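Local coordinates for protein pyrrolysyl-tRNA synthetase (Desulfitobacterium hafniense, PDB 3DSQ) that probably attaches pyrrolysine to its cognate tRNA at the expense of ATP, working as a homodimeric class II aminoacyl-tRNA synthetase, at residues B[58-63]-B[279-284]; B[151-156]-B[173-178]; B[205-210]-B[221-226]. All coordinates share one frame; numbering follows the deposited sequence.

Contact 1: residues B[58-63]-B[279-284]; sequences KRHLEQ and YLDGVR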
ATOM      1  N   LYS B  58     -10.647  21.316  10.794  1.00 30.77           N
ATOM      2  CA  LYS B  58     -10.434  20.787  12.137  1.00 33.35           C
ATOM      3  C   LYS B  58     -11.604  19.901  12.563  1.00 33.28           C
ATOM      4  O   LYS B  58     -11.397  18.881  13.206  1.00 33.73           O
ATOM      5  CB  LYS B  58     -10.259  21.932  13.143  1.00 36.90           C
ATOM      6  CG  LYS B  58      -8.858  22.533  13.174  1.00 40.92           C
ATOM      7  CD  LYS B  58      -8.834  23.887  13.889  1.00 43.64           C
ATOM      8  CE  LYS B  58      -9.409  23.821  15.306  1.00 47.53           C
ATOM      9  NZ  LYS B  58      -8.599  22.991  16.253  1.00 48.71           N
ATOM     10  N   ARG B  59     -12.827  20.296  12.207  1.00 33.96           N
ATOM     11  CA  ARG B  59     -14.012  19.507  12.551  1.00 36.52           C
ATOM     12  C   ARG B  59     -13.953  18.165  11.837  1.00 36.14           C
ATOM     13  O   ARG B  59     -14.233  17.121  12.426  1.00 33.99           O
ATOM     14  CB  ARG B  59     -15.306  20.230  12.143  1.00 39.34           C
ATOM     15  CG  ARG B  59     -15.619  21.476  12.956  1.00 45.00           C
ATOM     16  CD  ARG B  59     -16.994  22.058  12.621  1.00 49.28           C
ATOM     17  NE  ARG B  59     -17.247  23.284  13.378  1.00 54.58           N
ATOM     18  CZ  ARG B  59     -18.368  23.999  13.315  1.00 56.72           C
ATOM     19  NH1 ARG B  59     -19.364  23.623  12.524  1.00 57.65           N
ATOM     20  NH2 ARG B  59     -18.495  25.097  14.048  1.00 58.96           N
ATOM     21  N   HIS B  60     -13.594  18.202  10.557  1.00 36.46           N
ATOM     22  CA  HIS B  60     -13.495  16.981   9.775  1.00 35.92           C
ATOM     23  C   HIS B  60     -12.519  16.019  10.441  1.00 35.68           C
ATOM     24  O   HIS B  60     -12.799  14.821  10.565  1.00 35.67           O
ATOM     25  CB  HIS B  60     -13.028  17.295   8.356  1.00 34.83           C
ATOM     26  CG  HIS B  60     -13.143  16.134   7.419  1.00 36.90           C
ATOM     27  ND1 HIS B  60     -14.358  15.590   7.059  1.00 36.43           N
ATOM     28  CD2 HIS B  60     -12.196  15.391   6.795  1.00 36.00           C
ATOM     29  CE1 HIS B  60     -14.154  14.559   6.257  1.00 37.90           C
ATOM     30  NE2 HIS B  60     -12.852  14.417   6.081  1.00 37.10           N
ATOM     31  N   LEU B  61     -11.379  16.543  10.885  1.00 33.83           N
ATOM     32  CA  LEU B  61     -10.378  15.710  11.538  1.00 33.75           C
ATOM     33  C   LEU B  61     -10.873  15.086  12.836  1.00 34.87           C
ATOM     34  O   LEU B  61     -10.448  13.989  13.196  1.00 33.78           O
ATOM     35  CB  LEU B  61      -9.092  16.511  11.792  1.00 30.94           C
ATOM     36  CG  LEU B  61      -8.247  16.682  10.524  1.00 31.26           C
ATOM     37  CD1 LEU B  61      -6.996  17.509  10.796  1.00 32.70           C
ATOM     38  CD2 LEU B  61      -7.866  15.301  10.011  1.00 28.50           C
ATOM     39  N   GLU B  62     -11.765  15.782  13.538  1.00 36.40           N
ATOM     40  CA  GLU B  62     -12.310  15.267  14.787  1.00 39.11           C
ATOM     41  C   GLU B  62     -13.048  13.971  14.511  1.00 38.61           C
ATOM     42  O   GLU B  62     -12.957  13.004  15.264  1.00 39.06           O
ATOM     43  CB  GLU B  62     -13.265  16.286  15.411  1.00 42.48           C
ATOM     44  CG  GLU B  62     -12.555  17.397  16.137  1.00 44.91           C
ATOM     45  CD  GLU B  62     -11.659  16.863  17.233  1.00 50.11           C
ATOM     46  OE1 GLU B  62     -12.177  16.181  18.149  1.00 53.33           O
ATOM     47  OE2 GLU B  62     -10.437  17.122  17.181  1.00 51.83           O
ATOM     48  N   GLN B  63     -13.784  13.977  13.413  1.00 39.55           N
ATOM     49  CA  GLN B  63     -14.544  12.831  12.965  1.00 43.29           C
ATOM     50  C   GLN B  63     -13.580  11.649  12.777  1.00 44.32           C
ATOM     51  O   GLN B  63     -13.881  10.503  13.133  1.00 44.56           O
ATOM     52  CB  GLN B  63     -15.220  13.207  11.647  1.00 45.91           C
ATOM     53  CG  GLN B  63     -16.006  12.118  10.956  1.00 51.19           C
ATOM     54  CD  GLN B  63     -16.512  12.578   9.602  1.00 54.06           C
ATOM     55  OE1 GLN B  63     -17.385  13.448   9.511  1.00 56.53           O
ATOM     56  NE2 GLN B  63     -15.952  12.011   8.539  1.00 55.97           N
ATOM     57  N   TYR B 279      -1.303  16.398   4.167  1.00 24.68           N
ATOM     58  CA  TYR B 279      -2.750  16.320   4.330  1.00 24.35           C
ATOM     59  C   TYR B 279      -3.065  15.043   5.076  1.00 25.21           C
ATOM     60  O   TYR B 279      -2.202  14.185   5.244  1.00 25.38           O
ATOM     61  CB  TYR B 279      -3.473  16.253   2.983  1.00 22.73           C
ATOM     62  CG  TYR B 279      -3.316  17.440   2.063  1.00 23.89           C
ATOM     63  CD1 TYR B 279      -2.156  17.610   1.299  1.00 22.77           C
ATOM     64  CD2 TYR B 279      -4.364  18.343   1.884  1.00 20.72           C
ATOM     65  CE1 TYR B 279      -2.050  18.639   0.374  1.00 23.32           C
ATOM     66  CE2 TYR B 279      -4.277  19.374   0.959  1.00 25.03           C
ATOM     67  CZ  TYR B 279      -3.114  19.512   0.200  1.00 27.34           C
ATOM     68  OH  TYR B 279      -3.055  20.473  -0.777  1.00 28.05           O
ATOM     69  N   LEU B 280      -4.315  14.921   5.516  1.00 24.68           N
ATOM     70  CA  LEU B 280      -4.767  13.727   6.211  1.00 25.61           C
ATOM     71  C   LEU B 280      -6.274  13.700   6.040  1.00 25.17           C
ATOM     72  O   LEU B 280      -6.954  14.650   6.414  1.00 25.46           O
ATOM     73  CB  LEU B 280      -4.430  13.789   7.702  1.00 26.82           C
ATOM     74  CG  LEU B 280      -4.271  12.490   8.509  1.00 30.35           C
ATOM     75  CD1 LEU B 280      -4.714  12.759   9.937  1.00 29.94           C
ATOM     76  CD2 LEU B 280      -5.070  11.344   7.922  1.00 28.79           C
ATOM     77  N   ASP B 281      -6.781  12.625   5.446  1.00 26.77           N
ATOM     78  CA  ASP B 281      -8.218  12.453   5.237  1.00 28.43           C
ATOM     79  C   ASP B 281      -8.860  13.691   4.590  1.00 29.38           C
ATOM     80  O   ASP B 281      -9.943  14.136   4.986  1.00 28.41           O
ATOM     81  CB  ASP B 281      -8.875  12.117   6.582  1.00 27.60           C
ATOM     82  CG  ASP B 281     -10.314  11.605   6.442  1.00 30.22           C
ATOM     83  OD1 ASP B 281     -10.675  11.033   5.397  1.00 29.79           O
ATOM     84  OD2 ASP B 281     -11.082  11.767   7.405  1.00 29.23           O
ATOM     85  N   GLY B 282      -8.170  14.233   3.588  1.00 28.02           N
ATOM     86  CA  GLY B 282      -8.654  15.394   2.862  1.00 23.62           C
ATOM     87  C   GLY B 282      -8.396  16.746   3.506  1.00 23.12           C
ATOM     88  O   GLY B 282      -8.764  17.760   2.936  1.00 24.25           O
ATOM     89  N   VAL B 283      -7.765  16.776   4.676  1.00 23.04           N
ATOM     90  CA  VAL B 283      -7.514  18.041   5.369  1.00 24.09           C
ATOM     91  C   VAL B 283      -6.033  18.450   5.420  1.00 23.87           C
ATOM     92  O   VAL B 283      -5.194  17.667   5.837  1.00 23.15           O
ATOM     93  CB  VAL B 283      -8.047  17.978   6.827  1.00 22.70           C
ATOM     94  CG1 VAL B 283      -7.897  19.327   7.497  1.00 22.80           C
ATOM     95  CG2 VAL B 283      -9.512  17.531   6.833  1.00 22.97           C
ATOM     96  N   ARG B 284      -5.724  19.681   5.002  1.00 24.38           N
ATOM     97  CA  ARG B 284      -4.344  20.177   5.037  1.00 24.50           C
ATOM     98  C   ARG B 284      -4.011  20.291   6.517  1.00 25.84           C
ATOM     99  O   ARG B 284      -4.791  20.845   7.284  1.00 28.27           O
ATOM    100  CB  ARG B 284      -4.257  21.548   4.353  1.00 25.38           C
ATOM    101  CG  ARG B 284      -2.859  22.165   4.319  1.00 26.25           C
ATOM    102  CD  ARG B 284      -1.908  21.447   3.360  1.00 27.37           C
ATOM    103  NE  ARG B 284      -0.619  22.136   3.317  1.00 28.16           N
ATOM    104  CZ  ARG B 284       0.352  21.997   4.216  1.00 29.10           C
ATOM    105  NH1 ARG B 284       0.214  21.173   5.248  1.00 28.29           N
ATOM    106  NH2 ARG B 284       1.457  22.722   4.105  1.00 30.11           N
TER
HETATM  107  O   HOH W   1     -13.216  12.773   9.079  1.00 30.27           O
HETATM  108  O   HOH W   2     -12.548  12.220   4.239  1.00 33.12           O
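Val283 presses both of its methyl groups into helix 39-68, one against Leu61 and the other against His60. This is the close-packed half of the contact. CG1 of Val283 lies 3.9 Å from CD1 of Leu61, while CG2 of Val283 comes to 3.4 Å from CD2 of His60, near the plane of the imidazole at its edge. CG of Leu61 stands anti to the carbonyl carbon (chi1 -77°), which lays it 3.9 Å from CB of Val283. The second methyl of Leu61, CD2, meets CD1 of Leu280 at 4.0 Å. A branched valine suits this place because its two methyls can serve two neighbours at once. Residues 279-284 form a small two-stranded hairpin closed by a type I' turn from Leu280 to Val283, and both central positions, Asp281 and Gly282, have the positive phi that such a turn needs. Leu142 and Leu145 of the second subunit pack on Leu280 and Leu61, so the apolar half continues into the dimer interface.

The other half is wet and polar. Here the side chains of His60 and Asp281 cross at about a right angle, though ring and carboxylate planes are only 32° apart, and NE2 of His60 lies 3.1 Å from the backbone O of Asp281. One water donates to O of His60 and to OD2 of Asp281, and sits over the centre of one imidazole face. A second water joins NE2 of His60, at 2.9 Å, to OD1 of Asp281. From outside, Ala72 N bonds OD1 and Lys68 forms a salt bridge with OD2.

Contact 2: residues B[151-156]-B[173-178]; sequences RIFEIG and TMLNLT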
ATOM      1  N   ARG B 151     -11.232 -14.680 -11.939  1.00 36.60           N
ATOM      2  CA  ARG B 151     -11.424 -13.304 -11.493  1.00 37.29           C
ATOM      3  C   ARG B 151     -10.350 -12.888 -10.499  1.00 35.30           C
ATOM      4  O   ARG B 151     -10.249 -13.443  -9.405  1.00 33.16           O
ATOM      5  CB  ARG B 151     -12.815 -13.145 -10.868  1.00 37.95           C
ATOM      6  CG  ARG B 151     -13.919 -13.269 -11.889  1.00 41.50           C
ATOM      7  CD  ARG B 151     -15.288 -12.916 -11.330  1.00 42.81           C
ATOM      8  NE  ARG B 151     -16.206 -12.625 -12.429  1.00 44.77           N
ATOM      9  CZ  ARG B 151     -17.494 -12.335 -12.287  1.00 44.50           C
ATOM     10  NH1 ARG B 151     -18.047 -12.292 -11.079  1.00 43.43           N
ATOM     11  NH2 ARG B 151     -18.228 -12.083 -13.362  1.00 44.74           N
ATOM     12  N   ILE B 152      -9.559 -11.894 -10.891  1.00 34.32           N
ATOM     13  CA  ILE B 152      -8.466 -11.404 -10.063  1.00 34.41           C
ATOM     14  C   ILE B 152      -8.384  -9.871 -10.025  1.00 31.34           C
ATOM     15  O   ILE B 152      -8.702  -9.203 -11.004  1.00 32.56           O
ATOM     16  CB  ILE B 152      -7.132 -11.965 -10.603  1.00 35.83           C
ATOM     17  CG1 ILE B 152      -7.073 -13.472 -10.358  1.00 35.99           C
ATOM     18  CG2 ILE B 152      -5.957 -11.244  -9.984  1.00 38.12           C
ATOM     19  CD1 ILE B 152      -6.885 -13.860  -8.928  1.00 36.81           C
ATOM     20  N   PHE B 153      -7.965  -9.315  -8.893  1.00 28.88           N
ATOM     21  CA  PHE B 153      -7.810  -7.869  -8.791  1.00 27.26           C
ATOM     22  C   PHE B 153      -6.754  -7.512  -7.768  1.00 26.19           C
ATOM     23  O   PHE B 153      -6.413  -8.326  -6.916  1.00 25.08           O
ATOM     24  CB  PHE B 153      -9.126  -7.174  -8.412  1.00 26.48           C
ATOM     25  CG  PHE B 153      -9.482  -7.277  -6.953  1.00 28.47           C
ATOM     26  CD1 PHE B 153     -10.068  -8.428  -6.444  1.00 27.09           C
ATOM     27  CD2 PHE B 153      -9.265  -6.197  -6.096  1.00 27.76           C
ATOM     28  CE1 PHE B 153     -10.440  -8.503  -5.103  1.00 26.86           C
ATOM     29  CE2 PHE B 153      -9.632  -6.258  -4.754  1.00 25.77           C
ATOM     30  CZ  PHE B 153     -10.220  -7.413  -4.255  1.00 27.43           C
ATOM     31  N   GLU B 154      -6.218  -6.300  -7.889  1.00 26.24           N
ATOM     32  CA  GLU B 154      -5.225  -5.790  -6.952  1.00 23.24           C
ATOM     33  C   GLU B 154      -5.455  -4.299  -6.757  1.00 19.40           C
ATOM     34  O   GLU B 154      -5.850  -3.585  -7.673  1.00 19.38           O
ATOM     35  CB  GLU B 154      -3.777  -6.038  -7.444  1.00 25.13           C
ATOM     36  CG  GLU B 154      -2.701  -5.531  -6.436  1.00 23.58           C
ATOM     37  CD  GLU B 154      -1.258  -5.958  -6.768  1.00 26.14           C
ATOM     38  OE1 GLU B 154      -0.342  -5.638  -5.970  1.00 22.72           O
ATOM     39  OE2 GLU B 154      -1.037  -6.611  -7.809  1.00 24.53           O
ATOM     40  N   ILE B 155      -5.236  -3.845  -5.535  1.00 20.74           N
ATOM     41  CA  ILE B 155      -5.377  -2.441  -5.182  1.00 21.85           C
ATOM     42  C   ILE B 155      -3.983  -2.108  -4.673  1.00 22.66           C
ATOM     43  O   ILE B 155      -3.528  -2.708  -3.711  1.00 22.74           O
ATOM     44  CB  ILE B 155      -6.363  -2.237  -4.018  1.00 21.57           C
ATOM     45  CG1 ILE B 155      -7.780  -2.659  -4.438  1.00 24.46           C
ATOM     46  CG2 ILE B 155      -6.332  -0.777  -3.579  1.00 22.50           C
ATOM     47  CD1 ILE B 155      -8.842  -2.457  -3.342  1.00 22.89           C
ATOM     48  N   GLY B 156      -3.287  -1.181  -5.315  1.00 22.12           N
ATOM     49  CA  GLY B 156      -1.955  -0.890  -4.830  1.00 23.55           C
ATOM     50  C   GLY B 156      -1.239   0.277  -5.470  1.00 22.58           C
ATOM     51  O   GLY B 156      -1.568   0.731  -6.560  1.00 24.78           O
ATOM     52  N   THR B 173      -2.702   5.237  -6.059  1.00 23.16           N
ATOM     53  CA  THR B 173      -3.273   3.932  -5.777  1.00 18.86           C
ATOM     54  C   THR B 173      -4.185   3.520  -6.914  1.00 20.85           C
ATOM     55  O   THR B 173      -5.098   4.254  -7.294  1.00 23.14           O
ATOM     56  CB  THR B 173      -4.087   3.957  -4.463  1.00 20.55           C
ATOM     57  OG1 THR B 173      -3.348   4.662  -3.454  1.00 19.95           O
ATOM     58  CG2 THR B 173      -4.366   2.530  -3.972  1.00 17.96           C
ATOM     59  N   MET B 174      -3.928   2.336  -7.451  1.00 21.24           N
ATOM     60  CA  MET B 174      -4.713   1.793  -8.543  1.00 24.39           C
ATOM     61  C   MET B 174      -5.461   0.559  -8.092  1.00 23.71           C
ATOM     62  O   MET B 174      -4.953  -0.234  -7.296  1.00 21.37           O
ATOM     63  CB  MET B 174      -3.822   1.378  -9.724  1.00 24.12           C
ATOM     64  CG  MET B 174      -3.251   2.525 -10.531  1.00 30.28           C
ATOM     65  SD  MET B 174      -4.526   3.519 -11.330  1.00 32.75           S
ATOM     66  CE  MET B 174      -4.498   4.889 -10.280  1.00 36.43           C
ATOM     67  N   LEU B 175      -6.682   0.438  -8.601  1.00 26.19           N
ATOM     68  CA  LEU B 175      -7.529  -0.716  -8.371  1.00 28.05           C
ATOM     69  C   LEU B 175      -7.621  -1.244  -9.792  1.00 27.60           C
ATOM     70  O   LEU B 175      -7.944  -0.497 -10.709  1.00 30.01           O
ATOM     71  CB  LEU B 175      -8.931  -0.322  -7.894  1.00 29.14           C
ATOM     72  CG  LEU B 175     -10.036  -1.345  -8.243  1.00 30.47           C
ATOM     73  CD1 LEU B 175      -9.723  -2.697  -7.624  1.00 28.79           C
ATOM     74  CD2 LEU B 175     -11.395  -0.839  -7.766  1.00 32.24           C
ATOM     75  N   ASN B 176      -7.305  -2.509  -9.992  1.00 28.76           N
ATOM     76  CA  ASN B 176      -7.395  -3.057 -11.330  1.00 31.13           C
ATOM     77  C   ASN B 176      -8.054  -4.403 -11.186  1.00 30.21           C
ATOM     78  O   ASN B 176      -7.457  -5.315 -10.636  1.00 30.00           O
ATOM     79  CB  ASN B 176      -6.005  -3.227 -11.951  1.00 32.04           C
ATOM     80  CG  ASN B 176      -6.065  -3.515 -13.439  1.00 36.58           C
ATOM     81  OD1 ASN B 176      -6.929  -4.260 -13.910  1.00 36.26           O
ATOM     82  ND2 ASN B 176      -5.136  -2.935 -14.188  1.00 37.99           N
ATOM     83  N   LEU B 177      -9.295  -4.522 -11.649  1.00 30.30           N
ATOM     84  CA  LEU B 177      -9.979  -5.801 -11.560  1.00 29.61           C
ATOM     85  C   LEU B 177     -10.087  -6.416 -12.937  1.00 26.74           C
ATOM     86  O   LEU B 177     -10.223  -5.721 -13.939  1.00 26.22           O
ATOM     87  CB  LEU B 177     -11.357  -5.664 -10.898  1.00 31.96           C
ATOM     88  CG  LEU B 177     -12.418  -4.640 -11.287  1.00 33.69           C
ATOM     89  CD1 LEU B 177     -12.525  -4.490 -12.782  1.00 37.37           C
ATOM     90  CD2 LEU B 177     -13.748  -5.122 -10.693  1.00 34.07           C
ATOM     91  N   THR B 178     -10.027  -7.736 -12.980  1.00 26.25           N
ATOM     92  CA  THR B 178     -10.043  -8.428 -14.253  1.00 27.69           C
ATOM     93  C   THR B 178     -10.725  -9.768 -14.191  1.00 27.90           C
ATOM     94  O   THR B 178     -10.920 -10.334 -13.124  1.00 28.74           O
ATOM     95  CB  THR B 178      -8.613  -8.721 -14.718  1.00 26.58           C
ATOM     96  OG1 THR B 178      -8.044  -9.704 -13.842  1.00 27.04           O
ATOM     97  CG2 THR B 178      -7.749  -7.459 -14.656  1.00 25.72           C
TER
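Leu175 crosses both Ile155 and Phe153 obliquely, its CD1 serving the two at once: 3.7 Å from CG1 of Ile155 and 3.8 Å from CD2 of the Phe153 ring. Phe153 has CG between its backbone N and carbonyl carbon (chi1 78°), and a chi2 of -80° turns CD2 to that leucine. Separately, CB of Phe153 meets CB of Leu177 at 3.7 Å. Bulky apolar residues fit this face because helices 72-85 and 187-201 cover the two leucines. The strands are neighbours in the mainly antiparallel sheet of the class II synthetase fold, paired as a hairpin and running 176° apart. On the face of Ile152, Glu154 and Thr178 lies helix 132-142; there the Glu154 carboxylate reaches Arg128 and Thr94. Thr178 OG1 donates to O of Ile152 at 3.0 Å, tilted out of the carbonyl plane, while Thr178 N approaches the same oxygen at 2.8 Å almost in line with its C=O bond. That hydroxyl also bonds Trp139. A valine in place of Thr178 would probably leave the Trp139 indole N-H without its mate and Ile152 O with one donor fewer. Gly156 N bonds Met174 O at 2.8 Å where segment 151-156 ends.

Contact 3: residues B[205-210]-B[221-226]; sequences REFELV and VDVMKG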
ATOM      1  N   ARG B 205     -22.905   7.455  -7.733  1.00 57.59           N
ATOM      2  CA  ARG B 205     -24.094   7.000  -8.442  1.00 60.41           C
ATOM      3  C   ARG B 205     -24.383   7.730  -9.752  1.00 61.62           C
ATOM      4  O   ARG B 205     -25.379   7.443 -10.416  1.00 62.04           O
ATOM      5  CB  ARG B 205     -25.306   7.094  -7.508  1.00 62.02           C
ATOM      6  CG  ARG B 205     -25.028   6.595  -6.088  1.00 63.84           C
ATOM      7  CD  ARG B 205     -26.311   6.299  -5.327  1.00 66.49           C
ATOM      8  NE  ARG B 205     -26.909   5.026  -5.731  1.00 69.13           N
ATOM      9  CZ  ARG B 205     -28.147   4.645  -5.421  1.00 70.16           C
ATOM     10  NH1 ARG B 205     -28.931   5.441  -4.702  1.00 70.45           N
ATOM     11  NH2 ARG B 205     -28.603   3.466  -5.827  1.00 69.04           N
ATOM     12  N   GLU B 206     -23.515   8.668 -10.118  1.00 63.41           N
ATOM     13  CA  GLU B 206     -23.669   9.424 -11.359  1.00 64.11           C
ATOM     14  C   GLU B 206     -22.445   9.214 -12.244  1.00 63.66           C
ATOM     15  O   GLU B 206     -21.362   9.709 -11.931  1.00 63.31           O
ATOM     16  CB  GLU B 206     -23.808  10.924 -11.074  1.00 65.97           C
ATOM     17  CG  GLU B 206     -24.978  11.315 -10.184  1.00 68.76           C
ATOM     18  CD  GLU B 206     -25.199  12.819 -10.157  1.00 70.22           C
ATOM     19  OE1 GLU B 206     -24.226  13.558  -9.892  1.00 70.56           O
ATOM     20  OE2 GLU B 206     -26.343  13.262 -10.400  1.00 70.52           O
ATOM     21  N   PHE B 207     -22.614   8.493 -13.349  1.00 63.29           N
ATOM     22  CA  PHE B 207     -21.501   8.242 -14.261  1.00 62.99           C
ATOM     23  C   PHE B 207     -21.987   7.692 -15.595  1.00 63.85           C
ATOM     24  O   PHE B 207     -23.101   7.177 -15.699  1.00 64.27           O
ATOM     25  CB  PHE B 207     -20.525   7.253 -13.626  1.00 61.46           C
ATOM     26  CG  PHE B 207     -21.114   5.893 -13.401  1.00 60.47           C
ATOM     27  CD1 PHE B 207     -21.020   4.910 -14.379  1.00 60.94           C
ATOM     28  CD2 PHE B 207     -21.794   5.604 -12.225  1.00 60.06           C
ATOM     29  CE1 PHE B 207     -21.597   3.656 -14.190  1.00 60.36           C
ATOM     30  CE2 PHE B 207     -22.375   4.356 -12.025  1.00 60.34           C
ATOM     31  CZ  PHE B 207     -22.276   3.379 -13.011  1.00 60.28           C
ATOM     32  N   GLU B 208     -21.142   7.804 -16.614  1.00 64.33           N
ATOM     33  CA  GLU B 208     -21.475   7.309 -17.944  1.00 65.25           C
ATOM     34  C   GLU B 208     -20.364   6.410 -18.487  1.00 64.38           C
ATOM     35  O   GLU B 208     -19.196   6.546 -18.122  1.00 64.47           O
ATOM     36  CB  GLU B 208     -21.709   8.484 -18.902  1.00 66.90           C
ATOM     37  CG  GLU B 208     -20.467   9.316 -19.198  1.00 67.96           C
ATOM     38  CD  GLU B 208     -20.734  10.434 -20.193  1.00 68.68           C
ATOM     39  OE1 GLU B 208     -21.286  10.145 -21.279  1.00 67.13           O
ATOM     40  OE2 GLU B 208     -20.387  11.598 -19.892  1.00 69.41           O
ATOM     41  N   LEU B 209     -20.737   5.489 -19.366  1.00 63.62           N
ATOM     42  CA  LEU B 209     -19.781   4.567 -19.959  1.00 63.17           C
ATOM     43  C   LEU B 209     -19.469   4.999 -21.388  1.00 62.45           C
ATOM     44  O   LEU B 209     -20.358   5.081 -22.229  1.00 62.61           O
ATOM     45  CB  LEU B 209     -20.363   3.154 -19.943  1.00 63.23           C
ATOM     46  CG  LEU B 209     -20.889   2.738 -18.566  1.00 63.96           C
ATOM     47  CD1 LEU B 209     -21.611   1.408 -18.664  1.00 64.19           C
ATOM     48  CD2 LEU B 209     -19.735   2.655 -17.581  1.00 62.76           C
ATOM     49  N   VAL B 210     -18.201   5.281 -21.654  1.00 61.98           N
ATOM     50  CA  VAL B 210     -17.785   5.714 -22.979  1.00 61.59           C
ATOM     51  C   VAL B 210     -16.970   4.639 -23.681  1.00 61.57           C
ATOM     52  O   VAL B 210     -15.860   4.320 -23.261  1.00 60.72           O
ATOM     53  CB  VAL B 210     -16.946   7.002 -22.898  1.00 61.37           C
ATOM     54  CG1 VAL B 210     -16.484   7.415 -24.285  1.00 61.76           C
ATOM     55  CG2 VAL B 210     -17.767   8.108 -22.259  1.00 62.18           C
ATOM     56  N   VAL B 221     -13.434   0.864 -22.863  1.00 47.56           N
ATOM     57  CA  VAL B 221     -14.605   1.417 -22.192  1.00 49.98           C
ATOM     58  C   VAL B 221     -14.145   2.364 -21.083  1.00 51.46           C
ATOM     59  O   VAL B 221     -13.684   1.922 -20.032  1.00 52.74           O
ATOM     60  CB  VAL B 221     -15.479   0.303 -21.571  1.00 49.81           C
ATOM     61  CG1 VAL B 221     -16.607   0.915 -20.751  1.00 50.46           C
ATOM     62  CG2 VAL B 221     -16.055  -0.570 -22.668  1.00 49.49           C
ATOM     63  N   ASP B 222     -14.269   3.665 -21.327  1.00 52.01           N
ATOM     64  CA  ASP B 222     -13.864   4.676 -20.357  1.00 52.80           C
ATOM     65  C   ASP B 222     -15.033   5.162 -19.514  1.00 53.51           C
ATOM     66  O   ASP B 222     -15.953   5.797 -20.027  1.00 54.28           O
ATOM     67  CB  ASP B 222     -13.226   5.860 -21.083  1.00 52.47           C
ATOM     68  CG  ASP B 222     -11.924   5.487 -21.766  1.00 54.08           C
ATOM     69  OD1 ASP B 222     -11.386   6.316 -22.530  1.00 55.48           O
ATOM     70  OD2 ASP B 222     -11.430   4.362 -21.535  1.00 55.60           O
ATOM     71  N   VAL B 223     -14.992   4.860 -18.218  1.00 53.52           N
ATOM     72  CA  VAL B 223     -16.049   5.278 -17.303  1.00 53.78           C
ATOM     73  C   VAL B 223     -15.822   6.735 -16.906  1.00 54.44           C
ATOM     74  O   VAL B 223     -14.693   7.139 -16.617  1.00 53.60           O
ATOM     75  CB  VAL B 223     -16.067   4.408 -16.031  1.00 54.14           C
ATOM     76  CG1 VAL B 223     -17.272   4.765 -15.181  1.00 54.36           C
ATOM     77  CG2 VAL B 223     -16.098   2.934 -16.408  1.00 53.34           C
ATOM     78  N   MET B 224     -16.894   7.527 -16.895  1.00 55.34           N
ATOM     79  CA  MET B 224     -16.769   8.941 -16.556  1.00 55.24           C
ATOM     80  C   MET B 224     -18.009   9.597 -15.961  1.00 55.21           C
ATOM     81  O   MET B 224     -19.123   9.094 -16.067  1.00 54.29           O
ATOM     82  CB  MET B 224     -16.379   9.740 -17.798  1.00 55.68           C
ATOM     83  CG  MET B 224     -15.262   9.139 -18.626  1.00 56.40           C
ATOM     84  SD  MET B 224     -14.633  10.331 -19.790  1.00 56.45           S
ATOM     85  CE  MET B 224     -16.064  10.556 -20.826  1.00 57.13           C
ATOM     86  N   LYS B 225     -17.784  10.745 -15.336  1.00 55.71           N
ATOM     87  CA  LYS B 225     -18.849  11.542 -14.750  1.00 55.84           C
ATOM     88  C   LYS B 225     -18.656  12.873 -15.459  1.00 55.97           C
ATOM     89  O   LYS B 225     -17.689  13.590 -15.193  1.00 55.91           O
ATOM     90  CB  LYS B 225     -18.643  11.704 -13.242  1.00 56.15           C
ATOM     91  CG  LYS B 225     -19.784  12.416 -12.529  1.00 54.75           C
ATOM     92  CD  LYS B 225     -19.498  12.552 -11.043  1.00 55.83           C
ATOM     93  CE  LYS B 225     -20.598  13.332 -10.328  1.00 55.89           C
ATOM     94  NZ  LYS B 225     -20.322  13.471  -8.871  1.00 56.50           N
ATOM     95  N   GLY B 226     -19.561  13.196 -16.377  1.00 55.98           N
ATOM     96  CA  GLY B 226     -19.416  14.430 -17.126  1.00 56.59           C
ATOM     97  C   GLY B 226     -18.121  14.333 -17.912  1.00 57.18           C
ATOM     98  O   GLY B 226     -17.864  13.315 -18.555  1.00 57.37           O
TER
HETATM   99  O   HOH W   3     -22.409  10.907  -8.023  1.00 49.42           O
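Phe207 carries its CG between the backbone N and the carbonyl carbon (chi1 64°), and with chi2 at 90° CD1 of the ring lies 3.8 Å from CG1 of Val223. Val223 is on strand 219-225 and Phe207 just precedes strand 208-213; the two strands form a beta hairpin at one end of the main sheet of the class II core, with 208-213 outermost. Leu209 runs side by side with Val223, its CD2 3.8 Å from CG2 of the valine, and helix 187-201 covers this apolar face. Large hydrocarbon side chains suit it for that reason. On the other face Met224 bends at chi3 (-65°), and its CE comes to 3.3 Å from CG2 of Val210, an approach so short that its detail is doubtful. Met224 N bonds Glu208 O at 2.8 Å, and the Val210-Asp222 pair is hydrogen-bonded in both directions. At the end of its strand Lys225 is fully extended, and its methylenes pass over the backbone O of Glu206, CG at 3.2 Å. A long aliphatic chain with a charged tip fits this exposed margin: NZ stops 4.0 Å from OE1 of Glu206, too far for a salt bridge, and a water weakly joins NZ to Glu206 N.

How the contacts relate
Contacts 2 and 3 belong to the same sheet: contact 2 pairs two strands within its body, and contact 3 pairs an edge strand with its neighbour, their centres about 19 Å apart. Both are antiparallel hairpins covered on one face by helix 187-201. Contact 2 is buried, with helices on both faces, whereas contact 3 lies at the surface, where charged and water-linked groups gather at its margin. Contact 1 stands off this sheet, its centre about 27 and 29 Å from theirs. It sets a helix against a tiny C-terminal hairpin through side chains and waters, without clear direct hydrogen bonds, and encloses both others along the chain. It packs against the second subunit, which does not touch contact 3.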